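Serine/threonine-protein acetyltransferase HopZ1a (Pseudomonas syringae pv. syringae, PDB 5KLP) acetylates serine, threonine and lysine residues of host target proteins, using acetyl-CoA and with inositol hexakisphosphate as cofactor, and thereby impairs host microtubules and immunity. Local coordinates at residues 44-47 with 48-52; 232-235 with 236-239; 158-161 with 162-166. The protein carries 10 engineered substitutions. All blocks are in the same frame, centred on the assembly; numbering follows the deposited sequence.

Overall arrangement
Each of the three contacts lies within a single helix, so none spans a loop; they follow one another along the chain without nesting or crossing. Interaction 1 comes first, in helix 40-53, which packs against helices 21-36, 61-79 and 324-340. The chain then enters the mixed sheet, and interaction 3 lies in helix 153-167, which connects strands 138-143 and 175-179. Interaction 2 comes last, at the C-terminal end of helix 230-238, on the surface. Interaction 1 is on the opposite side of the chain's centre from the other two, its centre about 41 Å from that of interaction 2, whereas the centres of interactions 2 and 3 are about 20 Å apart.

Interaction 1: 44-47 with 48-52; sequences YGQA and ALDRA
Gln46 and Asp50, one helical turn apart, form the one side-chain hydrogen bond between 44-47 and 48-52, a worked example of i to i+4 pairing. NE2 of Gln46 reaches OD1 of Asp50 at 2.8 Å, with an angle of 142° at the hydrogen. The bond lies in the plane of the amide but meets the carboxylate from above its plane; the two flat groups are turned 44° against each other. Gln46 can make it because CG is anti to the backbone N (chi1 -172°) and the chain then bends at chi2, which swings the amide along the helix toward Asp50.

The backbone bonds of the alpha-helix accompany this pair: N of Ala48, Leu49, Asp50 and Arg51 each bind the carbonyl four residues earlier, that from Asp50 N to Gln46 O measuring 2.8 Å. Other contacts are of carbon with oxygen: CG of Leu49 lies 3.2 Å from O of Gly45, and its CD1 comes 4.2 Å from OE1 of Gln46.

Arg51, extended from CG to NE, runs to about 5 Å from the side chain of Thr185, a CoA-binding residue changed in this structure, and forms salt bridges with Asp188 and with Asp326 of helix 324-340, where Ala48 also touches Ile333. Leu49 packs on helix 21-36; Tyr44 stacks on His68 of helix 61-79 and bonds through OH to Asp65.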
loop_
_atom_site.group_PDB
_atom_site.type_symbol
_atom_site.label_atom_id
_atom_site.label_comp_id
_atom_site.label_asym_id
_atom_site.label_seq_id
_atom_site.Cartn_x
_atom_site.Cartn_y
_atom_site.Cartn_z
ATOM N N TYR A 44 7.556 17.596 -10.286
ATOM C CA TYR A 44 6.956 16.648 -9.366
ATOM C C TYR A 44 7.303 17.009 -7.931
ATOM O O TYR A 44 6.440 17.012 -7.055
ATOM C CB TYR A 44 7.420 15.235 -9.687
ATOM C CG TYR A 44 6.836 14.170 -8.775
ATOM C CD1 TYR A 44 5.473 14.140 -8.485
ATOM C CD2 TYR A 44 7.639 13.170 -8.245
ATOM C CE1 TYR A 44 4.937 13.150 -7.662
ATOM C CE2 TYR A 44 7.107 12.170 -7.425
ATOM C CZ TYR A 44 5.763 12.168 -7.140
ATOM O OH TYR A 44 5.253 11.173 -6.315
ATOM N N GLY A 45 8.575 17.294 -7.692
ATOM C CA GLY A 45 9.019 17.723 -6.382
ATOM C C GLY A 45 8.324 18.977 -5.893
ATOM O O GLY A 45 7.921 19.058 -4.738
ATOM N N GLN A 46 8.160 19.958 -6.775
ATOM C CA GLN A 46 7.549 21.215 -6.370
ATOM C C GLN A 46 6.079 21.020 -6.038
ATOM O O GLN A 46 5.579 21.586 -5.063
ATOM C CB GLN A 46 7.714 22.275 -7.462
ATOM C CG GLN A 46 7.283 23.667 -7.037
ATOM C CD GLN A 46 7.960 24.121 -5.759
ATOM O OE1 GLN A 46 9.186 24.230 -5.693
ATOM N NE2 GLN A 46 7.161 24.387 -4.732
ATOM N N ALA A 47 5.392 20.207 -6.841
ATOM C CA ALA A 47 3.984 19.897 -6.592
ATOM C C ALA A 47 3.818 19.213 -5.238
ATOM O O ALA A 47 2.904 19.534 -4.475
ATOM C CB ALA A 47 3.427 19.011 -7.697
ATOM N N ALA A 48 4.697 18.256 -4.955
ATOM C CA ALA A 48 4.645 17.524 -3.689
ATOM C C ALA A 48 4.931 18.453 -2.515
ATOM O O ALA A 48 4.335 18.318 -1.449
ATOM C CB ALA A 48 5.623 16.375 -3.695
ATOM N N LEU A 49 5.858 19.388 -2.725
ATOM C CA LEU A 49 6.193 20.380 -1.710
ATOM C C LEU A 49 4.996 21.276 -1.440
ATOM O O LEU A 49 4.634 21.504 -0.288
ATOM C CB LEU A 49 7.402 21.219 -2.142
ATOM C CG LEU A 49 8.769 20.535 -2.024
ATOM C CD1 LEU A 49 9.840 21.364 -2.715
ATOM C CD2 LEU A 49 9.128 20.333 -0.564
ATOM N N ASP A 50 4.376 21.756 -2.515
ATOM C CA ASP A 50 3.187 22.582 -2.418
ATOM C C ASP A 50 2.079 21.854 -1.667
ATOM O O ASP A 50 1.410 22.438 -0.817
ATOM C CB ASP A 50 2.683 22.983 -3.810
ATOM C CG ASP A 50 3.642 23.907 -4.541
ATOM O OD1 ASP A 50 4.534 24.489 -3.888
ATOM O OD2 ASP A 50 3.495 24.058 -5.771
ATOM N N ARG A 51 1.893 20.573 -1.974
ATOM C CA ARG A 51 0.858 19.778 -1.309
ATOM C C ARG A 51 1.107 19.644 0.183
ATOM O O ARG A 51 0.191 19.792 0.991
ATOM C CB ARG A 51 0.758 18.388 -1.940
ATOM C CG ARG A 51 -0.274 17.467 -1.285
ATOM C CD ARG A 51 -0.395 16.187 -2.088
ATOM N NE ARG A 51 -1.374 15.236 -1.561
ATOM C CZ ARG A 51 -2.676 15.267 -1.829
ATOM N NH1 ARG A 51 -3.181 16.219 -2.605
ATOM N NH2 ARG A 51 -3.478 14.348 -1.313
ATOM N N ALA A 52 2.347 19.345 0.552
ATOM C CA ALA A 52 2.677 19.201 1.964
ATOM C C ALA A 52 2.569 20.558 2.664
ATOM O O ALA A 52 2.364 20.612 3.870
ATOM C CB ALA A 52 4.071 18.613 2.146
#

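Interaction 2: 232-235 with 236-239; sequences GALE and ASSS
Ser237 and Ser238 both turn their hydroxyls back onto the carbonyl of Leu234, the familiar intrahelical bond of serine to a carbonyl three or four residues earlier (three for Ser237, four for Ser238), here near the C-terminal end of helix 230-238. The two side chains take nearly the same first torsion, chi1 80° in Ser237 and close to it in Ser238, which sets OG between the backbone N and the carbonyl carbon. From there each OG faces back along the helix and donates to Leu234 O, at 3.0 Å from Ser237 OG and likewise at 3.0 Å from Ser238 OG.

The two approaches differ. Ser237 OG comes in well to the side of the carbonyl, with a C=O...O angle of 113°, whereas Ser238 OG lies nearer its axis, at 142°; both are tilted out of the carbonyl plane. The backbone N of Ser238 donates to the same oxygen, so three donors grip Leu234 O. Ser238 OG has a further partner in the backbone N of Tyr240, which ties the helix end to the chain that follows.

Leu234 places CG anti to its N, and the branch carrying CD1 then passes 3.9 Å from OG of Ser237; its side chain also packs on Val148, Tyr152 and Val242. Glu235 takes another course, extended beyond CG, and its carboxylate forms a salt bridge with Arg226. Helical geometry ends at Ser239, whose phi is positive, yet its N still binds Glu235 O at 2.9 Å.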
loop_
_atom_site.group_PDB
_atom_site.type_symbol
_atom_site.label_atom_id
_atom_site.label_comp_id
_atom_site.label_asym_id
_atom_site.label_seq_id
_atom_site.Cartn_x
_atom_site.Cartn_y
_atom_site.Cartn_z
ATOM N N GLY A 232 -16.753 -7.932 3.874
ATOM C CA GLY A 232 -17.480 -8.718 4.856
ATOM C C GLY A 232 -18.852 -8.154 5.151
ATOM O O GLY A 232 -19.827 -8.909 5.290
ATOM N N ALA A 233 -18.930 -6.829 5.253
ATOM C CA ALA A 233 -20.199 -6.154 5.483
ATOM C C ALA A 233 -21.157 -6.456 4.346
ATOM O O ALA A 233 -22.320 -6.788 4.568
ATOM C CB ALA A 233 -19.994 -4.657 5.608
ATOM N N LEU A 234 -20.654 -6.355 3.121
ATOM C CA LEU A 234 -21.497 -6.566 1.952
ATOM C C LEU A 234 -21.967 -8.021 1.882
ATOM O O LEU A 234 -23.130 -8.300 1.567
ATOM C CB LEU A 234 -20.752 -6.168 0.675
ATOM C CG LEU A 234 -21.496 -6.367 -0.647
ATOM C CD1 LEU A 234 -22.817 -5.610 -0.588
ATOM C CD2 LEU A 234 -20.650 -5.862 -1.801
ATOM N N GLU A 235 -21.063 -8.945 2.187
ATOM C CA GLU A 235 -21.416 -10.359 2.208
ATOM C C GLU A 235 -22.487 -10.667 3.250
ATOM O O GLU A 235 -23.439 -11.409 2.970
ATOM C CB GLU A 235 -20.172 -11.213 2.468
ATOM C CG GLU A 235 -19.219 -11.222 1.270
ATOM C CD GLU A 235 -17.896 -11.911 1.551
ATOM O OE1 GLU A 235 -17.551 -12.103 2.739
ATOM O OE2 GLU A 235 -17.191 -12.244 0.575
ATOM N N ALA A 236 -22.353 -10.082 4.437
ATOM C CA ALA A 236 -23.325 -10.341 5.504
ATOM C C ALA A 236 -24.670 -9.708 5.182
ATOM O O ALA A 236 -25.718 -10.294 5.429
ATOM C CB ALA A 236 -22.809 -9.836 6.833
ATOM N N SER A 237 -24.634 -8.502 4.634
ATOM C CA SER A 237 -25.855 -7.794 4.277
ATOM C C SER A 237 -26.636 -8.487 3.162
ATOM O O SER A 237 -27.860 -8.551 3.214
ATOM C CB SER A 237 -25.545 -6.354 3.870
ATOM O OG SER A 237 -25.079 -6.301 2.536
ATOM N N SER A 238 -25.942 -8.993 2.148
ATOM C CA SER A 238 -26.638 -9.486 0.961
ATOM C C SER A 238 -26.833 -10.996 0.921
ATOM O O SER A 238 -27.639 -11.495 0.133
ATOM C CB SER A 238 -25.882 -9.085 -0.299
ATOM O OG SER A 238 -24.735 -9.908 -0.445
ATOM N N SER A 239 -26.062 -11.722 1.727
ATOM C CA SER A 239 -26.076 -13.186 1.708
ATOM C C SER A 239 -25.746 -13.740 0.321
ATOM O O SER A 239 -26.101 -14.878 -0.003
ATOM C CB SER A 239 -27.435 -13.726 2.179
ATOM O OG SER A 239 -27.610 -13.490 3.565
#

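Interaction 3: 158-161 with 162-166; sequences HNLT and LEDLS
Thr161 carries CG2 anti to its backbone N while Leu165 carries CG anti to its carbonyl carbon (chi1 -80°), and these torsions lay the two side chains next to each other, pointing the same way. CG2 of Thr161 meets CD1 of Leu165 at 4.0 Å. With chi1 -179°, Leu160 instead brings its CD1 methyl against two acids, 3.7 Å from OE1 of Glu163 and 3.7 Å from OD2 of Asp164. Asp164 OD2 also accepts a hydrogen bond from NE2 of His91.

All of this belongs to helix 153-167, the connection of the beta-alpha-beta unit between strands 138-143 and 175-179. Four backbone bonds carry the helix across the contact; the one from Leu162 N to His158 O, 2.9 Å long, lies in the carbonyl plane. CG of Leu162 sits 3.3 Å from His158 O, out of that plane, and its side chain continues onto Val175. His158 turns its ring away from 162-166 and bonds through NE2 to OE2 of Glu143, an active-site residue, a second-shell contact that probably helps to position Glu143. Asn159 touches CD1 of Leu162 with OD1, the same oxygen that accepts from N of His244, while its ND2 donates to Val242 O.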
loop_
_atom_site.group_PDB
_atom_site.type_symbol
_atom_site.label_atom_id
_atom_site.label_comp_id
_atom_site.label_asym_id
_atom_site.label_seq_id
_atom_site.Cartn_x
_atom_site.Cartn_y
_atom_site.Cartn_z
ATOM N N HIS A 158 -11.342 -5.473 -8.391
ATOM C CA HIS A 158 -10.675 -6.597 -7.707
ATOM C C HIS A 158 -11.133 -7.948 -8.277
ATOM O O HIS A 158 -10.327 -8.857 -8.472
ATOM C CB HIS A 158 -10.930 -6.557 -6.196
ATOM C CG HIS A 158 -10.070 -5.569 -5.465
ATOM N ND1 HIS A 158 -8.696 -5.570 -5.558
ATOM C CD2 HIS A 158 -10.388 -4.559 -4.622
ATOM C CE1 HIS A 158 -8.204 -4.603 -4.804
ATOM N NE2 HIS A 158 -9.209 -3.979 -4.223
ATOM N N ASN A 159 -12.428 -8.076 -8.547
ATOM C CA ASN A 159 -12.952 -9.295 -9.166
ATOM C C ASN A 159 -12.343 -9.553 -10.542
ATOM O O ASN A 159 -12.112 -10.708 -10.918
ATOM C CB ASN A 159 -14.485 -9.239 -9.257
ATOM C CG ASN A 159 -15.150 -9.723 -7.969
ATOM O OD1 ASN A 159 -14.626 -10.609 -7.295
ATOM N ND2 ASN A 159 -16.292 -9.134 -7.620
ATOM N N LEU A 160 -12.094 -8.487 -11.303
ATOM C CA LEU A 160 -11.436 -8.653 -12.594
ATOM C C LEU A 160 -10.042 -9.276 -12.401
ATOM O O LEU A 160 -9.678 -10.224 -13.088
ATOM C CB LEU A 160 -11.344 -7.312 -13.342
ATOM C CG LEU A 160 -10.684 -7.335 -14.725
ATOM C CD1 LEU A 160 -11.462 -8.261 -15.688
ATOM C CD2 LEU A 160 -10.581 -5.929 -15.315
ATOM N N THR A 161 -9.274 -8.744 -11.458
ATOM C CA THR A 161 -7.956 -9.289 -11.143
ATOM C C THR A 161 -8.042 -10.764 -10.744
ATOM O O THR A 161 -7.301 -11.607 -11.259
ATOM C CB THR A 161 -7.290 -8.479 -10.012
ATOM O OG1 THR A 161 -7.215 -7.113 -10.411
ATOM C CG2 THR A 161 -5.869 -8.993 -9.708
ATOM N N LEU A 162 -8.969 -11.078 -9.846
ATOM C CA LEU A 162 -9.150 -12.457 -9.400
ATOM C C LEU A 162 -9.541 -13.360 -10.567
ATOM O O LEU A 162 -9.054 -14.493 -10.700
ATOM C CB LEU A 162 -10.209 -12.529 -8.293
ATOM C CG LEU A 162 -9.873 -11.811 -6.984
ATOM C CD1 LEU A 162 -11.055 -11.855 -6.017
ATOM C CD2 LEU A 162 -8.649 -12.447 -6.330
ATOM N N GLU A 163 -10.436 -12.861 -11.404
ATOM C CA GLU A 163 -10.900 -13.648 -12.541
ATOM C C GLU A 163 -9.739 -13.984 -13.472
ATOM O O GLU A 163 -9.579 -15.128 -13.922
ATOM C CB GLU A 163 -11.989 -12.891 -13.292
ATOM C CG GLU A 163 -12.553 -13.628 -14.478
ATOM C CD GLU A 163 -13.443 -12.734 -15.320
ATOM O OE1 GLU A 163 -12.976 -11.647 -15.719
ATOM O OE2 GLU A 163 -14.605 -13.117 -15.583
ATOM N N ASP A 164 -8.924 -12.979 -13.756
ATOM C CA ASP A 164 -7.791 -13.164 -14.643
ATOM C C ASP A 164 -6.753 -14.095 -14.014
ATOM O O ASP A 164 -6.227 -14.970 -14.688
ATOM C CB ASP A 164 -7.175 -11.804 -15.019
ATOM C CG ASP A 164 -8.074 -10.989 -15.962
ATOM O OD1 ASP A 164 -8.822 -11.609 -16.754
ATOM O OD2 ASP A 164 -8.029 -9.736 -15.923
ATOM N N LEU A 165 -6.479 -13.920 -12.727
ATOM C CA LEU A 165 -5.568 -14.815 -12.019
ATOM C C LEU A 165 -6.025 -16.270 -12.148
ATOM O O LEU A 165 -5.239 -17.155 -12.501
ATOM C CB LEU A 165 -5.481 -14.414 -10.539
ATOM C CG LEU A 165 -4.557 -13.229 -10.218
ATOM C CD1 LEU A 165 -4.795 -12.695 -8.822
ATOM C CD2 LEU A 165 -3.107 -13.678 -10.341
ATOM N N SER A 166 -7.311 -16.490 -11.897
ATOM C CA SER A 166 -7.903 -17.822 -11.929
ATOM C C SER A 166 -7.794 -18.455 -13.321
ATOM O O SER A 166 -7.337 -19.599 -13.475
ATOM C CB SER A 166 -9.362 -17.743 -11.481
ATOM O OG SER A 166 -9.927 -19.032 -11.370
#